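Long-range contacts in glycerol dehydrogenase (Bacillus coagulans, PDB 6CSJ), which probably oxidises glycerol and related polyols with NAD as cofactor and, in this double mutant, has acquired D-lactate dehydrogenase activity: residues A[11-17]-A[149-155]; A[31-37]-A[58-64]; A[179-183]-A[195-200]. The protein carries 2 engineered substitutions. Residues are numbered along the deposited sequence.

Contact 1. Residues A[11-17]-A[149-155]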
loop_
_atom_site.group_PDB
_atom_site.type_symbol
_atom_site.label_atom_id
_atom_site.label_comp_id
_atom_site.label_asym_id
_atom_site.label_seq_id
_atom_site.Cartn_x
_atom_site.Cartn_y
_atom_site.Cartn_z
ATOM N N PHE A 11 8.154 6.251 12.267
ATOM C CA PHE A 11 7.278 6.757 11.216
ATOM C C PHE A 11 7.100 8.251 11.484
ATOM O O PHE A 11 6.656 8.640 12.567
ATOM C CB PHE A 11 5.940 6.000 11.164
ATOM C CG PHE A 11 4.897 6.675 10.324
ATOM C CD1 PHE A 11 4.032 7.580 10.900
ATOM C CD2 PHE A 11 4.783 6.424 8.956
ATOM C CE1 PHE A 11 3.079 8.251 10.134
ATOM C CE2 PHE A 11 3.818 7.047 8.195
ATOM C CZ PHE A 11 2.967 7.970 8.780
ATOM N N ILE A 12 7.441 9.066 10.484
ATOM C CA ILE A 12 7.625 10.514 10.637
ATOM C C ILE A 12 6.783 11.226 9.584
ATOM O O ILE A 12 6.913 10.937 8.389
ATOM C CB ILE A 12 9.114 10.862 10.435
ATOM C CG1 ILE A 12 9.964 10.261 11.559
ATOM C CG2 ILE A 12 9.347 12.374 10.342
ATOM C CD1 ILE A 12 11.351 9.882 11.099
ATOM N N GLN A 13 5.930 12.153 10.014
ATOM C CA GLN A 13 4.984 12.795 9.103
ATOM C C GLN A 13 4.832 14.283 9.397
ATOM O O GLN A 13 4.723 14.689 10.555
ATOM C CB GLN A 13 3.621 12.098 9.194
ATOM C CG GLN A 13 2.549 12.678 8.277
ATOM C CD GLN A 13 1.214 11.982 8.407
ATOM O OE1 GLN A 13 1.150 10.769 8.571
ATOM N NE2 GLN A 13 0.138 12.749 8.326
ATOM N N GLY A 14 4.782 15.075 8.335
ATOM C CA GLY A 14 4.631 16.515 8.444
ATOM C C GLY A 14 4.903 17.209 7.119
ATOM O O GLY A 14 5.476 16.605 6.208
ATOM N N PRO A 15 4.486 18.481 6.996
ATOM C CA PRO A 15 4.772 19.215 5.757
ATOM C C PRO A 15 6.253 19.592 5.653
ATOM O O PRO A 15 6.875 19.952 6.672
ATOM C CB PRO A 15 3.868 20.456 5.849
ATOM C CG PRO A 15 3.595 20.640 7.292
ATOM C CD PRO A 15 3.846 19.335 8.015
ATOM N N ASP A 16 6.817 19.445 4.448
ATOM C CA ASP A 16 8.205 19.834 4.151
ATOM C C ASP A 16 9.274 19.022 4.928
ATOM O O ASP A 16 10.381 19.506 5.179
ATOM C CB ASP A 16 8.361 21.355 4.370
ATOM C CG ASP A 16 9.390 22.005 3.443
ATOM O OD1 ASP A 16 9.893 21.381 2.473
ATOM O OD2 ASP A 16 9.697 23.184 3.703
ATOM N N GLU A 17 8.935 17.785 5.280
ATOM C CA GLU A 17 9.850 16.839 5.954
ATOM C C GLU A 17 11.141 16.515 5.174
ATOM O O GLU A 17 12.190 16.279 5.788
ATOM C CB GLU A 17 9.108 15.527 6.267
ATOM C CG GLU A 17 8.951 15.084 7.716
ATOM C CD GLU A 17 9.084 16.156 8.762
ATOM O OE1 GLU A 17 10.212 16.317 9.283
ATOM O OE2 GLU A 17 8.076 16.805 9.100
ATOM N N PHE A 149 13.229 3.871 8.840
ATOM C CA PHE A 149 12.369 5.058 8.925
ATOM C C PHE A 149 11.441 5.097 7.715
ATOM O O PHE A 149 11.858 4.793 6.599
ATOM C CB PHE A 149 13.128 6.405 8.892
ATOM C CG PHE A 149 14.118 6.647 10.013
ATOM C CD1 PHE A 149 14.202 5.849 11.156
ATOM C CD2 PHE A 149 14.958 7.765 9.932
ATOM C CE1 PHE A 149 15.138 6.123 12.153
ATOM C CE2 PHE A 149 15.885 8.045 10.932
ATOM C CZ PHE A 149 15.974 7.222 12.042
ATOM N N VAL A 150 10.199 5.513 7.956
ATOM C CA VAL A 150 9.285 5.932 6.912
ATOM C C VAL A 150 9.021 7.429 7.130
ATOM O O VAL A 150 8.673 7.829 8.242
ATOM C CB VAL A 150 7.964 5.142 6.970
ATOM C CG1 VAL A 150 7.019 5.585 5.858
ATOM C CG2 VAL A 150 8.256 3.650 6.889
ATOM N N ILE A 151 9.194 8.235 6.078
ATOM C CA ILE A 151 9.033 9.688 6.151
ATOM C C ILE A 151 7.979 10.169 5.155
ATOM O O ILE A 151 8.133 9.953 3.957
ATOM C CB ILE A 151 10.373 10.422 5.896
ATOM C CG1 ILE A 151 11.357 10.098 7.034
ATOM C CG2 ILE A 151 10.155 11.942 5.795
ATOM C CD1 ILE A 151 12.735 10.687 6.863
ATOM N N MET A 152 6.933 10.837 5.657
ATOM C CA MET A 152 5.828 11.327 4.830
ATOM C C MET A 152 5.850 12.864 4.774
ATOM O O MET A 152 5.469 13.544 5.737
ATOM C CB MET A 152 4.473 10.843 5.383
ATOM C CG MET A 152 4.351 9.348 5.624
ATOM S SD MET A 152 4.736 8.300 4.205
ATOM C CE MET A 152 3.273 8.486 3.186
ATOM N N ASP A 153 6.316 13.400 3.646
ATOM C CA ASP A 153 6.293 14.840 3.394
ATOM C C ASP A 153 4.929 15.160 2.817
ATOM O O ASP A 153 4.682 14.955 1.625
ATOM C CB ASP A 153 7.412 15.246 2.427
ATOM C CG ASP A 153 7.625 16.761 2.356
ATOM O OD1 ASP A 153 6.637 17.530 2.331
ATOM O OD2 ASP A 153 8.801 17.174 2.328
ATOM N N THR A 154 4.036 15.649 3.671
ATOM C CA THR A 154 2.637 15.832 3.294
ATOM C C THR A 154 2.452 16.927 2.248
ATOM O O THR A 154 1.501 16.876 1.469
ATOM C CB THR A 154 1.768 16.117 4.524
ATOM O OG1 THR A 154 2.269 17.253 5.222
ATOM C CG2 THR A 154 1.800 14.927 5.449
ATOM N N LYS A 155 3.369 17.897 2.216
ATOM C CA LYS A 155 3.352 18.949 1.207
ATOM C C LYS A 155 3.661 18.380 -0.170
ATOM O O LYS A 155 2.961 18.667 -1.129
ATOM C CB LYS A 155 4.363 20.048 1.558
ATOM C CG LYS A 155 4.254 21.303 0.708
ATOM C CD LYS A 155 5.535 22.138 0.769
ATOM C CE LYS A 155 5.321 23.505 0.154
ATOM N NZ LYS A 155 6.322 24.486 0.658
#
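Strand 11-14 runs parallel to strand 149-153, and the bonds Ile-12 N to Val-150 O (2.8 Å) and Met-152 N to Ile-12 O (2.7 Å) fix the register. Phe-11, in the t rotamer, swings its ring across the pair: CD2 is 3.9 Å from Val-150 CG1, CE2 3.5 Å from Met-152 CG. Met-152 is coiled, all three chi angles m, so its sulfur sits obliquely 5.5 Å from the Phe-11 ring centroid, a Met-aromatic contact on the face covered by helix 228-248. On the other face Ile-12 and Ile-151, both m at chi1, meet at CD1 and CG1 (4.1 Å) beneath Tyr-24 of helix 21-28. Asp-153, chi1 t, N-caps helix 154-158 and ties it to the type II turn 14-17: OD1 accepts from Asp-16 N (2.9 Å), Val-156 N and, weakly, Lys-155 N (3.3 Å), OD2 from Leu-18 N. Such parallel pairing, between helix 21-28 and helix 228-248 of the helical part, is consistent with the Rossmann-like N-terminal domain of iron-containing alcohol dehydrogenases.

Contact 2. Residues A[31-37]-A[58-64]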
loop_
_atom_site.group_PDB
_atom_site.type_symbol
_atom_site.label_atom_id
_atom_site.label_comp_id
_atom_site.label_asym_id
_atom_site.label_seq_id
_atom_site.Cartn_x
_atom_site.Cartn_y
_atom_site.Cartn_z
ATOM N N LYS A 31 26.917 8.852 5.683
ATOM C CA LYS A 31 26.868 9.002 4.227
ATOM C C LYS A 31 25.621 8.329 3.631
ATOM O O LYS A 31 25.510 7.106 3.626
ATOM C CB LYS A 31 28.149 8.405 3.627
ATOM C CG LYS A 31 28.279 8.481 2.111
ATOM C CD LYS A 31 28.562 9.892 1.638
ATOM C CE LYS A 31 28.482 9.993 0.116
ATOM N NZ LYS A 31 29.598 9.316 -0.593
ATOM N N ALA A 32 24.705 9.145 3.117
ATOM C CA ALA A 32 23.443 8.670 2.556
ATOM C C ALA A 32 23.538 8.426 1.054
ATOM O O ALA A 32 24.187 9.179 0.327
ATOM C CB ALA A 32 22.332 9.663 2.844
ATOM N N PHE A 33 22.884 7.356 0.604
ATOM C CA PHE A 33 22.744 7.031 -0.807
ATOM C C PHE A 33 21.253 7.195 -1.144
ATOM O O PHE A 33 20.426 6.405 -0.702
ATOM C CB PHE A 33 23.239 5.597 -1.048
ATOM C CG PHE A 33 23.214 5.167 -2.486
ATOM C CD1 PHE A 33 24.191 5.601 -3.369
ATOM C CD2 PHE A 33 22.232 4.293 -2.954
ATOM C CE1 PHE A 33 24.183 5.193 -4.699
ATOM C CE2 PHE A 33 22.219 3.882 -4.280
ATOM C CZ PHE A 33 23.189 4.335 -5.156
ATOM N N ILE A 34 20.927 8.222 -1.924
ATOM C CA ILE A 34 19.552 8.669 -2.105
ATOM C C ILE A 34 19.056 8.322 -3.511
ATOM O O ILE A 34 19.459 8.950 -4.489
ATOM C CB ILE A 34 19.432 10.188 -1.793
ATOM C CG1 ILE A 34 19.860 10.456 -0.340
ATOM C CG2 ILE A 34 18.014 10.684 -2.046
ATOM C CD1 ILE A 34 19.887 11.902 0.077
ATOM N N ILE A 35 18.176 7.323 -3.592
ATOM C CA ILE A 35 17.681 6.787 -4.855
ATOM C C ILE A 35 16.376 7.488 -5.234
ATOM O O ILE A 35 15.468 7.583 -4.423
ATOM C CB ILE A 35 17.437 5.262 -4.746
ATOM C CG1 ILE A 35 18.719 4.537 -4.329
ATOM C CG2 ILE A 35 16.940 4.682 -6.063
ATOM C CD1 ILE A 35 18.483 3.117 -3.840
ATOM N N ALA A 36 16.294 7.953 -6.479
ATOM C CA ALA A 36 15.089 8.576 -7.020
ATOM C C ALA A 36 15.102 8.535 -8.549
ATOM O O ALA A 36 16.171 8.639 -9.165
ATOM C CB ALA A 36 14.974 10.009 -6.539
ATOM N N ASP A 37 13.927 8.383 -9.166
ATOM C CA ASP A 37 13.837 8.392 -10.627
ATOM C C ASP A 37 13.978 9.808 -11.208
ATOM O O ASP A 37 14.128 10.781 -10.458
ATOM C CB ASP A 37 12.553 7.677 -11.119
ATOM C CG ASP A 37 11.263 8.420 -10.793
ATOM O OD1 ASP A 37 11.278 9.611 -10.438
ATOM O OD2 ASP A 37 10.207 7.802 -10.944
ATOM N N GLY A 58 27.947 14.386 3.002
ATOM C CA GLY A 58 27.145 13.402 3.707
ATOM C C GLY A 58 26.011 12.765 2.936
ATOM O O GLY A 58 25.170 12.109 3.549
ATOM N N TYR A 59 25.973 12.975 1.617
ATOM C CA TYR A 59 25.020 12.326 0.740
ATOM C C TYR A 59 25.493 12.287 -0.720
ATOM O O TYR A 59 26.357 13.066 -1.112
ATOM C CB TYR A 59 23.673 13.050 0.792
ATOM C CG TYR A 59 23.586 14.237 -0.148
ATOM C CD1 TYR A 59 24.263 15.426 0.136
ATOM C CD2 TYR A 59 22.840 14.166 -1.323
ATOM C CE1 TYR A 59 24.185 16.515 -0.723
ATOM C CE2 TYR A 59 22.775 15.244 -2.198
ATOM C CZ TYR A 59 23.450 16.412 -1.892
ATOM O OH TYR A 59 23.405 17.473 -2.751
ATOM N N GLN A 60 24.906 11.387 -1.507
ATOM C CA GLN A 60 24.961 11.449 -2.962
ATOM C C GLN A 60 23.641 10.956 -3.533
ATOM O O GLN A 60 23.058 10.001 -3.020
ATOM C CB GLN A 60 26.084 10.580 -3.516
ATOM C CG GLN A 60 27.460 11.240 -3.533
ATOM C CD GLN A 60 28.448 10.495 -4.412
ATOM O OE1 GLN A 60 29.367 9.834 -3.914
ATOM N NE2 GLN A 60 28.251 10.581 -5.729
ATOM N N MET A 61 23.188 11.611 -4.601
ATOM C CA MET A 61 22.004 11.208 -5.342
ATOM C C MET A 61 22.382 10.131 -6.321
ATOM O O MET A 61 23.509 10.104 -6.796
ATOM C CB MET A 61 21.421 12.388 -6.126
ATOM C CG MET A 61 21.005 13.583 -5.285
ATOM S SD MET A 61 19.583 13.234 -4.228
ATOM C CE MET A 61 18.243 13.041 -5.409
ATOM N N ALA A 62 21.435 9.248 -6.614
ATOM C CA ALA A 62 21.607 8.213 -7.621
ATOM C C ALA A 62 20.326 8.121 -8.419
ATOM O O ALA A 62 19.243 8.066 -7.841
ATOM C CB ALA A 62 21.918 6.885 -6.959
ATOM N N LEU A 63 20.456 8.115 -9.744
ATOM C CA LEU A 63 19.312 8.044 -10.645
ATOM C C LEU A 63 18.808 6.599 -10.743
ATOM O O LEU A 63 19.553 5.696 -11.109
ATOM C CB LEU A 63 19.676 8.585 -12.031
ATOM C CG LEU A 63 18.564 8.627 -13.086
ATOM C CD1 LEU A 63 17.483 9.601 -12.674
ATOM C CD2 LEU A 63 19.109 8.982 -14.464
ATOM N N PHE A 64 17.533 6.406 -10.417
ATOM C CA PHE A 64 16.844 5.108 -10.510
ATOM C C PHE A 64 16.276 4.947 -11.919
ATOM O O PHE A 64 15.663 5.868 -12.446
ATOM C CB PHE A 64 15.726 5.073 -9.455
ATOM C CG PHE A 64 14.872 3.832 -9.465
ATOM C CD1 PHE A 64 15.437 2.569 -9.356
ATOM C CD2 PHE A 64 13.479 3.936 -9.531
ATOM C CE1 PHE A 64 14.633 1.427 -9.343
ATOM C CE2 PHE A 64 12.675 2.801 -9.522
ATOM C CZ PHE A 64 13.252 1.548 -9.433
#
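Six main-chain hydrogen bonds knit segments 31-37 and 58-64 together in parallel. Ala-32 gives its N to Gly-58 O (3.0 Å) and its O to Gln-60 N (3.0 Å). Ile-34 repeats the pattern, N to Gln-60 O (3.0 Å) and O to Ala-62 N (2.9 Å), and so does Ala-36, with the longer Ala-36 N to Ala-62 O (3.3 Å) and the shorter Ala-36 O to Phe-64 N (2.9 Å). The backbone N and O of Ala-32, Ile-34 and Ala-36 thus point to 58-64, whereas those of Phe-33 and Ile-35 bond to strand 87-92. The two strands belong to a beta-alpha-beta unit whose connection is helix 38-51, at the edge of the parallel sheet of the Rossmann-like domain. That helix packs on the face bearing Ile-34 and Met-61, where Ile-34 CG2 lies 3.7 Å from Met-61 SD and Val-48 touches both side chains. On the opposite face Phe-33 CZ reaches Ala-62 CB at 3.4 Å, with helix 70-82 against the same ring. Lys-31 and Asp-37 find their main partners beyond the pair: Lys-31 NZ makes a weak bond to Gln-60 OE1 (3.4 Å) but a better one to Glu-83 O, and Asp-37, N-cap of helix 38-51, accepts from Val-40 N through OD1. Leu-63 O accepts from Arg-75 NH2.

Contact 3. Residues A[179-183]-A[195-200]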
loop_
_atom_site.group_PDB
_atom_site.type_symbol
_atom_site.label_atom_id
_atom_site.label_comp_id
_atom_site.label_asym_id
_atom_site.label_seq_id
_atom_site.Cartn_x
_atom_site.Cartn_y
_atom_site.Cartn_z
ATOM N N ALA A 179 -8.152 -8.082 8.724
ATOM C CA ALA A 179 -7.570 -8.354 10.050
ATOM C C ALA A 179 -8.570 -9.014 10.993
ATOM O O ALA A 179 -8.218 -9.946 11.722
ATOM C CB ALA A 179 -7.024 -7.076 10.665
ATOM N N ARG A 180 -9.813 -8.521 10.988
ATOM C CA ARG A 180 -10.910 -9.120 11.771
ATOM C C ARG A 180 -11.096 -10.586 11.400
ATOM O O ARG A 180 -11.178 -11.443 12.277
ATOM C CB ARG A 180 -12.221 -8.364 11.544
ATOM C CG ARG A 180 -13.384 -8.827 12.416
ATOM C CD ARG A 180 -14.610 -7.922 12.268
ATOM N NE ARG A 180 -15.215 -8.043 10.945
ATOM C CZ ARG A 180 -16.289 -7.358 10.528
ATOM N NH1 ARG A 180 -16.878 -6.471 11.318
ATOM N NH2 ARG A 180 -16.773 -7.543 9.303
ATOM N N ALA A 181 -11.156 -10.857 10.099
ATOM C CA ALA A 181 -11.306 -12.226 9.601
ATOM C C ALA A 181 -10.177 -13.148 10.075
ATOM O O ALA A 181 -10.433 -14.239 10.587
ATOM C CB ALA A 181 -11.388 -12.218 8.080
ATOM N N THR A 182 -8.939 -12.687 9.905
ATOM C CA THR A 182 -7.752 -13.433 10.303
ATOM C C THR A 182 -7.720 -13.721 11.807
ATOM O O THR A 182 -7.421 -14.844 12.219
ATOM C CB THR A 182 -6.464 -12.701 9.887
ATOM O OG1 THR A 182 -6.428 -12.529 8.461
ATOM C CG2 THR A 182 -5.228 -13.479 10.332
ATOM N N LYS A 183 -8.041 -12.722 12.623
ATOM C CA LYS A 183 -8.075 -12.924 14.075
ATOM C C LYS A 183 -9.193 -13.898 14.486
ATOM O O LYS A 183 -8.965 -14.773 15.331
ATOM C CB LYS A 183 -8.225 -11.599 14.806
ATOM C CG LYS A 183 -7.940 -11.668 16.301
ATOM C CD LYS A 183 -7.924 -10.280 16.906
ATOM C CE LYS A 183 -7.235 -10.255 18.257
ATOM N NZ LYS A 183 -8.029 -10.985 19.273
ATOM N N VAL A 195 -2.482 -12.542 15.726
ATOM C CA VAL A 195 -2.776 -11.111 15.726
ATOM C C VAL A 195 -2.776 -10.526 17.141
ATOM O O VAL A 195 -3.500 -10.987 18.010
ATOM C CB VAL A 195 -4.115 -10.812 15.026
ATOM C CG1 VAL A 195 -4.437 -9.318 15.062
ATOM C CG2 VAL A 195 -4.100 -11.318 13.584
ATOM N N THR A 196 -1.951 -9.497 17.349
ATOM C CA THR A 196 -1.941 -8.730 18.603
ATOM C C THR A 196 -3.188 -7.851 18.730
ATOM O O THR A 196 -3.823 -7.498 17.725
ATOM C CB THR A 196 -0.710 -7.800 18.699
ATOM O OG1 THR A 196 -0.680 -6.905 17.566
ATOM C CG2 THR A 196 0.578 -8.613 18.755
ATOM N N GLU A 197 -3.509 -7.477 19.968
ATOM C CA GLU A 197 -4.545 -6.484 20.227
ATOM C C GLU A 197 -4.182 -5.114 19.626
ATOM O O GLU A 197 -5.054 -4.413 19.087
ATOM C CB GLU A 197 -4.810 -6.360 21.732
ATOM C CG GLU A 197 -5.385 -7.618 22.379
ATOM C CD GLU A 197 -6.607 -8.175 21.636
ATOM O OE1 GLU A 197 -7.515 -7.396 21.265
ATOM O OE2 GLU A 197 -6.651 -9.401 21.396
ATOM N N ALA A 198 -2.892 -4.756 19.687
ATOM C CA ALA A 198 -2.402 -3.521 19.069
ATOM C C ALA A 198 -2.732 -3.448 17.570
ATOM O O ALA A 198 -3.244 -2.433 17.101
ATOM C CB ALA A 198 -0.907 -3.366 19.288
ATOM N N ALA A 199 -2.474 -4.522 16.831
ATOM C CA ALA A 199 -2.674 -4.504 15.373
ATOM C C ALA A 199 -4.142 -4.401 14.955
ATOM O O ALA A 199 -4.475 -3.668 14.015
ATOM C CB ALA A 199 -2.029 -5.729 14.731
ATOM N N ILE A 200 -5.017 -5.129 15.644
ATOM C CA ILE A 200 -6.456 -5.076 15.344
ATOM C C ILE A 200 -7.027 -3.695 15.720
ATOM O O ILE A 200 -7.843 -3.142 14.987
ATOM C CB ILE A 200 -7.243 -6.282 15.964
ATOM C CG1 ILE A 200 -8.639 -6.417 15.364
ATOM C CG2 ILE A 200 -7.371 -6.186 17.477
ATOM C CD1 ILE A 200 -8.646 -6.795 13.901
#
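In the helical part of this iron-containing alcohol dehydrogenase fold, helix 175-185 packs against the start of helix 197-221 and the residues leading into it. Apolar contacts come from small and branched side chains: Ala-179 CB rests 3.6 Å from Ile-200 CD1, and Thr-182 CG2 approaches Val-195 CG2 at 4.1 Å. The aliphatic part of Lys-183 bridges these groups, its CD 4.1 Å from Val-195 CG1 and its CE 4.1 Å from Ile-200 CG2. The Ile-200 CD1 methyl also lies against the helix backbone, 3.6 Å from Arg-180 N. Two bonds to backbone atoms lie within the segments: Lys-183 N donates to Ala-179 O (2.9 Å), and Thr-196 N-caps the second helix, its OG1 accepting from Ala-199 N (3.1 Å); Thr-182 OG1 bonds to Glu-178 O. Among the charges, the CA-to-CB bond of Arg-180 points away, and its guanidinium forms salt bridges with Glu-286 and Glu-292. The one hydrogen bond between the segments is part of a salt bridge: Lys-183 NZ meets Glu-197 OE2 at 3.0 Å.

In the fold
Contacts 1 and 2 belong to one six-stranded parallel sheet. Contact 1 pairs the outermost strand 10-14 with 149-153, and contact 2 pairs 32-36 with the other outermost strand 59-63; strands 111-115 and 87-92 lie between the pairs. The centres of contacts 1 and 2 are about 18 Å apart. Along the chain, contact 2 is nested inside the loop that contact 1 closes, so the first strand is paired only after the rest of the sheet has been traversed. Contact 3 follows in series within the helical part, its centre about 27 Å from that of contact 1 and about 37 Å from that of contact 2, across the chain's centre, reflecting the division into a sheet-containing and a helical region.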